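Local coordinates for putative methyl-accepting chemotaxis signal transduction protein (Campylobacter jejuni subsp. jejuni serotype O:2, PDB 4XMR) that binds isoleucine through its tandem PAS sensory domain and probably relays amino-acid signals across the membrane to steer chemotaxis, at residues T14-N17 and Q18-L22; L55-E58 and E59-I62. All coordinates share one frame; numbering follows the deposited sequence.

Contact 1: residues T14-N17 and Q18-L22; sequences TLKN and QTDLL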
ATOM      1  N   THR B  14      18.817  15.318  14.128  1.00 16.15           N
ATOM      2  CA  THR B  14      19.135  13.951  13.738  1.00 16.40           C
ATOM      3  C   THR B  14      18.181  12.948  14.378  1.00 16.07           C
ATOM      4  O   THR B  14      17.690  12.029  13.721  1.00 16.68           O
ATOM      5  CB  THR B  14      20.581  13.609  14.111  1.00 18.17           C
ATOM      6  OG1 THR B  14      21.467  14.457  13.366  1.00 19.73           O
ATOM      7  CG2 THR B  14      20.892  12.152  13.807  1.00 19.45           C
ATOM      8  N   LEU B  15      17.887  13.133  15.655  1.00 16.41           N
ATOM      9  CA  LEU B  15      16.951  12.236  16.316  1.00 15.94           C
ATOM     10  C   LEU B  15      15.525  12.425  15.792  1.00 15.23           C
ATOM     11  O   LEU B  15      14.781  11.460  15.663  1.00 15.75           O
ATOM     12  CB  LEU B  15      17.020  12.387  17.836  1.00 17.78           C
ATOM     13  CG  LEU B  15      18.037  11.453  18.529  1.00 19.20           C
ATOM     14  CD1 LEU B  15      19.450  11.603  17.984  1.00 19.18           C
ATOM     15  CD2 LEU B  15      18.010  11.650  20.040  1.00 21.81           C
ATOM     16  N   LYS B  16      15.153  13.662  15.490  1.00 16.72           N
ATOM     17  CA  LYS B  16      13.843  13.930  14.915  1.00 18.79           C
ATOM     18  C   LYS B  16      13.696  13.182  13.590  1.00 17.48           C
ATOM     19  O   LYS B  16      12.654  12.597  13.300  1.00 16.69           O
ATOM     20  CB  LYS B  16      13.637  15.435  14.728  1.00 19.62           C
ATOM     21  CG  LYS B  16      12.356  15.806  13.984  1.00 25.00           C
ATOM     22  CD  LYS B  16      12.119  17.311  14.025  1.00 31.39           C
ATOM     23  CE  LYS B  16      11.675  17.849  12.674  1.00 44.07           C
ATOM     24  NZ  LYS B  16      10.416  17.211  12.203  1.00 55.07           N
ATOM     25  N   ASN B  17      14.736  13.202  12.767  0.59 15.37           N
ATOM     26  CA  ASN B  17      14.653  12.498  11.498  0.59 16.01           C
ATOM     27  C   ASN B  17      14.604  10.986  11.691  0.59 12.96           C
ATOM     28  O   ASN B  17      13.812  10.311  11.028  0.59 14.37           O
ATOM     29  CB  ASN B  17      15.776  12.891  10.538  0.59 19.51           C
ATOM     30  CG  ASN B  17      15.535  12.367   9.123  0.59 20.36           C
ATOM     31  OD1 ASN B  17      14.654  12.852   8.403  0.59 26.01           O
ATOM     32  ND2 ASN B  17      16.314  11.369   8.722  0.59 19.87           N
ATOM     33  N   GLN B  18      15.419  10.454  12.599  1.00 12.94           N
ATOM     34  CA  GLN B  18      15.359   9.017  12.866  1.00 12.41           C
ATOM     35  C   GLN B  18      13.966   8.619  13.342  1.00 12.83           C
ATOM     36  O   GLN B  18      13.447   7.573  12.948  1.00 12.23           O
ATOM     37  CB  GLN B  18      16.412   8.587  13.888  1.00 12.79           C
ATOM     38  CG  GLN B  18      17.847   8.716  13.382  1.00 14.49           C
ATOM     39  CD  GLN B  18      18.127   7.784  12.218  1.00 19.50           C
ATOM     40  OE1 GLN B  18      18.043   8.181  11.058  1.00 23.81           O
ATOM     41  NE2 GLN B  18      18.459   6.537  12.525  1.00 20.69           N
ATOM     42  N   THR B  19      13.343   9.471  14.153  1.00 12.50           N
ATOM     43  CA  THR B  19      11.972   9.235  14.600  1.00 13.29           C
ATOM     44  C   THR B  19      11.021   9.206  13.406  1.00 12.13           C
ATOM     45  O   THR B  19      10.166   8.323  13.304  1.00 13.25           O
ATOM     46  CB  THR B  19      11.523  10.324  15.577  1.00 13.76           C
ATOM     47  OG1 THR B  19      12.365  10.280  16.730  1.00 14.85           O
ATOM     48  CG2 THR B  19      10.083  10.105  16.024  1.00 18.53           C
ATOM     49  N   ASP B  20      11.185  10.161  12.496  1.00 13.18           N
ATOM     50  CA  ASP B  20      10.359  10.194  11.289  1.00 13.97           C
ATOM     51  C   ASP B  20      10.517   8.930  10.453  1.00 13.51           C
ATOM     52  O   ASP B  20       9.540   8.374   9.945  1.00 13.37           O
ATOM     53  CB  ASP B  20      10.703  11.408  10.425  1.00 15.57           C
ATOM     54  CG  ASP B  20      10.224  12.718  11.023  1.00 18.78           C
ATOM     55  OD1 ASP B  20       9.362  12.700  11.924  1.00 24.60           O
ATOM     56  OD2 ASP B  20      10.711  13.770  10.565  1.00 25.96           O
ATOM     57  N   LEU B  21      11.749   8.473  10.290  1.00 13.25           N
ATOM     58  CA  LEU B  21      11.964   7.266   9.497  1.00 13.08           C
ATOM     59  C   LEU B  21      11.422   6.017  10.177  1.00 10.79           C
ATOM     60  O   LEU B  21      10.864   5.136   9.510  1.00 12.08           O
ATOM     61  CB  LEU B  21      13.435   7.104   9.112  1.00 12.69           C
ATOM     62  CG  LEU B  21      13.995   8.259   8.283  1.00 15.16           C
ATOM     63  CD1 LEU B  21      15.387   7.905   7.843  1.00 16.80           C
ATOM     64  CD2 LEU B  21      13.107   8.592   7.088  1.00 21.62           C
ATOM     65  N   LEU B  22      11.562   5.927  11.491  1.00 11.41           N
ATOM     66  CA  LEU B  22      10.949   4.824  12.208  1.00 11.33           C
ATOM     67  C   LEU B  22       9.434   4.815  11.995  1.00 11.18           C
ATOM     68  O   LEU B  22       8.837   3.752  11.765  1.00 12.53           O
ATOM     69  CB  LEU B  22      11.303   4.895  13.697  1.00 11.43           C
ATOM     70  CG  LEU B  22      10.707   3.780  14.558  1.00 12.09           C
ATOM     71  CD1 LEU B  22      11.131   2.399  14.064  1.00 14.13           C
ATOM     72  CD2 LEU B  22      11.135   3.977  16.015  1.00 15.10           C
TER
HETATM   73  O   HOH W   1      19.224  11.103  10.993  1.00 34.49           O
HETATM   74  O   HOH W   2      12.810  14.835   9.673  1.00 28.59           O

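Contact 2: residues L55-E58 and E59-I62; sequences LITE and ENII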
ATOM      1  N   LEU B  55     -25.157 -21.860   0.075  1.00 19.30           N
ATOM      2  CA  LEU B  55     -24.074 -21.979   1.051  1.00 18.00           C
ATOM      3  C   LEU B  55     -24.137 -23.245   1.902  1.00 22.96           C
ATOM      4  O   LEU B  55     -23.300 -23.428   2.786  1.00 24.03           O
ATOM      5  CB  LEU B  55     -24.068 -20.758   1.978  1.00 16.96           C
ATOM      6  CG  LEU B  55     -23.731 -19.426   1.304  1.00 15.78           C
ATOM      7  CD1 LEU B  55     -23.965 -18.271   2.262  1.00 17.33           C
ATOM      8  CD2 LEU B  55     -22.294 -19.407   0.800  1.00 17.66           C
ATOM      9  N   ILE B  56     -25.105 -24.119   1.635  1.00 24.80           N
ATOM     10  CA  ILE B  56     -25.354 -25.249   2.542  1.00 27.52           C
ATOM     11  C   ILE B  56     -25.165 -26.668   1.989  1.00 30.06           C
ATOM     12  O   ILE B  56     -25.397 -27.640   2.708  1.00 31.41           O
ATOM     13  CB  ILE B  56     -26.738 -25.149   3.230  1.00 31.20           C
ATOM     14  CG1 ILE B  56     -27.846 -24.938   2.198  1.00 32.07           C
ATOM     15  CG2 ILE B  56     -26.738 -24.026   4.250  1.00 33.93           C
ATOM     16  CD1 ILE B  56     -29.245 -24.921   2.798  1.00 37.32           C
ATOM     17  N   THR B  57     -24.763 -26.797   0.730  1.00 26.28           N
ATOM     18  CA  THR B  57     -24.293 -28.092   0.227  1.00 25.35           C
ATOM     19  C   THR B  57     -22.896 -27.915  -0.358  1.00 23.56           C
ATOM     20  O   THR B  57     -22.543 -26.825  -0.804  1.00 23.05           O
ATOM     21  CB  THR B  57     -25.214 -28.703  -0.853  1.00 28.40           C
ATOM     22  OG1 THR B  57     -25.176 -27.904  -2.041  1.00 29.88           O
ATOM     23  CG2 THR B  57     -26.648 -28.811  -0.349  1.00 33.63           C
ATOM     24  N   GLU B  58     -22.103 -28.982  -0.357  1.00 24.20           N
ATOM     25  CA  GLU B  58     -20.748 -28.908  -0.890  1.00 23.86           C
ATOM     26  C   GLU B  58     -20.738 -28.529  -2.369  1.00 21.97           C
ATOM     27  O   GLU B  58     -19.927 -27.706  -2.797  1.00 20.09           O
ATOM     28  CB  GLU B  58     -19.986 -30.212  -0.645  1.00 25.27           C
ATOM     29  CG  GLU B  58     -19.663 -30.452   0.821  1.00 27.46           C
ATOM     30  CD  GLU B  58     -18.847 -31.710   1.046  1.00 30.05           C
ATOM     31  OE1 GLU B  58     -18.457 -32.353   0.051  1.00 31.28           O
ATOM     32  OE2 GLU B  58     -18.598 -32.048   2.220  1.00 35.72           O
ATOM     33  N   GLU B  59     -21.651 -29.111  -3.142  1.00 23.09           N
ATOM     34  CA  GLU B  59     -21.771 -28.771  -4.556  1.00 24.36           C
ATOM     35  C   GLU B  59     -22.040 -27.278  -4.762  1.00 21.73           C
ATOM     36  O   GLU B  59     -21.403 -26.628  -5.594  1.00 21.82           O
ATOM     37  CB  GLU B  59     -22.865 -29.608  -5.225  1.00 29.67           C
ATOM     38  CG  GLU B  59     -23.108 -29.253  -6.685  1.00 33.09           C
ATOM     39  CD  GLU B  59     -24.139 -30.155  -7.349  1.00 43.46           C
ATOM     40  OE1 GLU B  59     -24.576 -31.138  -6.716  1.00 48.70           O
ATOM     41  OE2 GLU B  59     -24.506 -29.874  -8.509  1.00 51.74           O
ATOM     42  N   ASN B  60     -22.991 -26.738  -4.009  1.00 20.60           N
ATOM     43  CA  ASN B  60     -23.315 -25.323  -4.131  1.00 20.61           C
ATOM     44  C   ASN B  60     -22.166 -24.426  -3.678  1.00 19.44           C
ATOM     45  O   ASN B  60     -21.901 -23.384  -4.279  1.00 18.16           O
ATOM     46  CB  ASN B  60     -24.600 -24.988  -3.372  1.00 19.96           C
ATOM     47  CG  ASN B  60     -25.835 -25.509  -4.071  1.00 26.63           C
ATOM     48  OD1 ASN B  60     -25.778 -25.900  -5.234  1.00 29.64           O
ATOM     49  ND2 ASN B  60     -26.962 -25.506  -3.371  1.00 26.65           N
ATOM     50  N   ILE B  61     -21.473 -24.837  -2.624  1.00 16.69           N
ATOM     51  CA  ILE B  61     -20.321 -24.077  -2.157  1.00 15.26           C
ATOM     52  C   ILE B  61     -19.227 -24.041  -3.230  1.00 14.55           C
ATOM     53  O   ILE B  61     -18.706 -22.971  -3.558  1.00 14.45           O
ATOM     54  CB  ILE B  61     -19.781 -24.629  -0.828  1.00 16.59           C
ATOM     55  CG1 ILE B  61     -20.780 -24.342   0.298  1.00 17.44           C
ATOM     56  CG2 ILE B  61     -18.419 -24.019  -0.504  1.00 18.26           C
ATOM     57  CD1 ILE B  61     -20.547 -25.143   1.564  1.00 20.84           C
ATOM     58  N   ILE B  62     -18.895 -25.198  -3.798  1.00 15.30           N
ATOM     59  CA  ILE B  62     -17.883 -25.254  -4.851  1.00 16.47           C
ATOM     60  C   ILE B  62     -18.274 -24.326  -6.001  1.00 17.76           C
ATOM     61  O   ILE B  62     -17.479 -23.497  -6.450  1.00 17.37           O
ATOM     62  CB  ILE B  62     -17.716 -26.690  -5.402  1.00 18.00           C
ATOM     63  CG1 ILE B  62     -17.102 -27.606  -4.338  1.00 19.41           C
ATOM     64  CG2 ILE B  62     -16.853 -26.692  -6.658  1.00 18.77           C
ATOM     65  CD1 ILE B  62     -17.232 -29.089  -4.665  1.00 20.95           C
TER

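Contact 1: residues T14-N17 and Q18-L22
Within the long helix 9-48 of this tandem PAS sensory domain, Thr19 leans back on Leu15, Asp20 pairs with Lys16 and Leu21 lies against Asn17, each four residues back and so one helical turn away. Regular i to i+4 backbone bonds tie the turn together. Leu15 O is gripped twice: Thr19 N donates to it from 2.9 Å, and Thr19 OG1 donates to it as well, also from 2.9 Å. The two donors come in over opposite faces of the carbonyl plane, the hydroxyl tilted 35° out of it. Thr19 reaches this acceptor because its OG1 stands anti to its own carbonyl carbon (chi1 -62°), which turns the hydroxyl back down the helix; threonine can thereby spend its polar group on the backbone.

One residue further along the helix, Lys16 and Asp20 form a long salt bridge, NZ to OD2 at 3.8 Å, with the lysine chain bent near its end to bring the ammonium round. It is probably a modest electrostatic tie, suited to the more exposed flank of the helix. In one of its two conformers, Asn17 meets the leucine methyl obliquely, ND2 to Leu21 CD1 at 3.7 Å. Asn17 packs on Asn17 of the second subunit, and Leu21 on Asp20 of that subunit. On another flank, Gln18 and Leu21 touch Ile240 of strand 236-243, while Leu15 and Thr19 touch Phe216. Gln18 CG lies against Thr14 O at 3.3 Å, and the bend at chi2 (-65°) turns the amide aside, leaving a water to span the gap, donating to Gln18 OE1 at 3.2 Å and to Thr14 O at 3.3 Å.

Contact 2: residues L55-E58 and E59-I62
Thr57 O accepts from Ile61 N at 2.9 Å, with an N-H...O angle of 159°. Ile62 N makes the next turn's bond to Glu58 O, also at 2.9 Å. Ahead of both, Thr57 OG1 takes the N-H of Asn60 at 3.2 Å, satisfying a first-turn amide that has no earlier helical carbonyl to use. A chi1 of 67° sets this hydroxyl between the threonine's own backbone N and carbonyl carbon, facing the incoming amide. The Asn60 side chain lies slantwise beside it, CG lying 3.2 Å from Thr57 OG1, while its ND2 donates to Gln53 O in the preceding loop.

Ile61 turns inward: its CD1 reaches 3.5 Å from Leu55 O, and its side chain packs on Leu85 and Leu91, a buried place that suits a branched hydrocarbon. Glu58 points elsewhere, its OE1 in a salt bridge with Lys89; a carboxylate in the first turn would also sit favourably with the helix dipole. Thr57 is thus a classic N-cap, its hydroxyl taking a first-turn amide just where the i to i+4 bonds of helix 58-76 begin.

Overall arrangement
Contact 1 lies inside helix 9-48, whereas contact 2 marks the start of helix 58-76; their centres are 53 Å apart, on opposite sides of the chain's centre. Both are partly buried: Asn17 and Leu21 are buried and Lys16 exposed in contact 1, Leu55 and Ile61 buried and Glu59 exposed in contact 2. A threonine hydroxyl bonds to the backbone in each, but in opposite roles: Thr19 donates to a carbonyl in mid-helix, while Thr57 accepts an amide at a helix start. Residues 14-22 meet the second subunit and strand 236-243, combining a lysine-aspartate pair and a water bridge with hydrophobic packing. Residues 55-62 touch no other chain; Ile61 and Ile62 pack on Leu91, the side chain of Ile61 about 13 Å from the bound isoleucine.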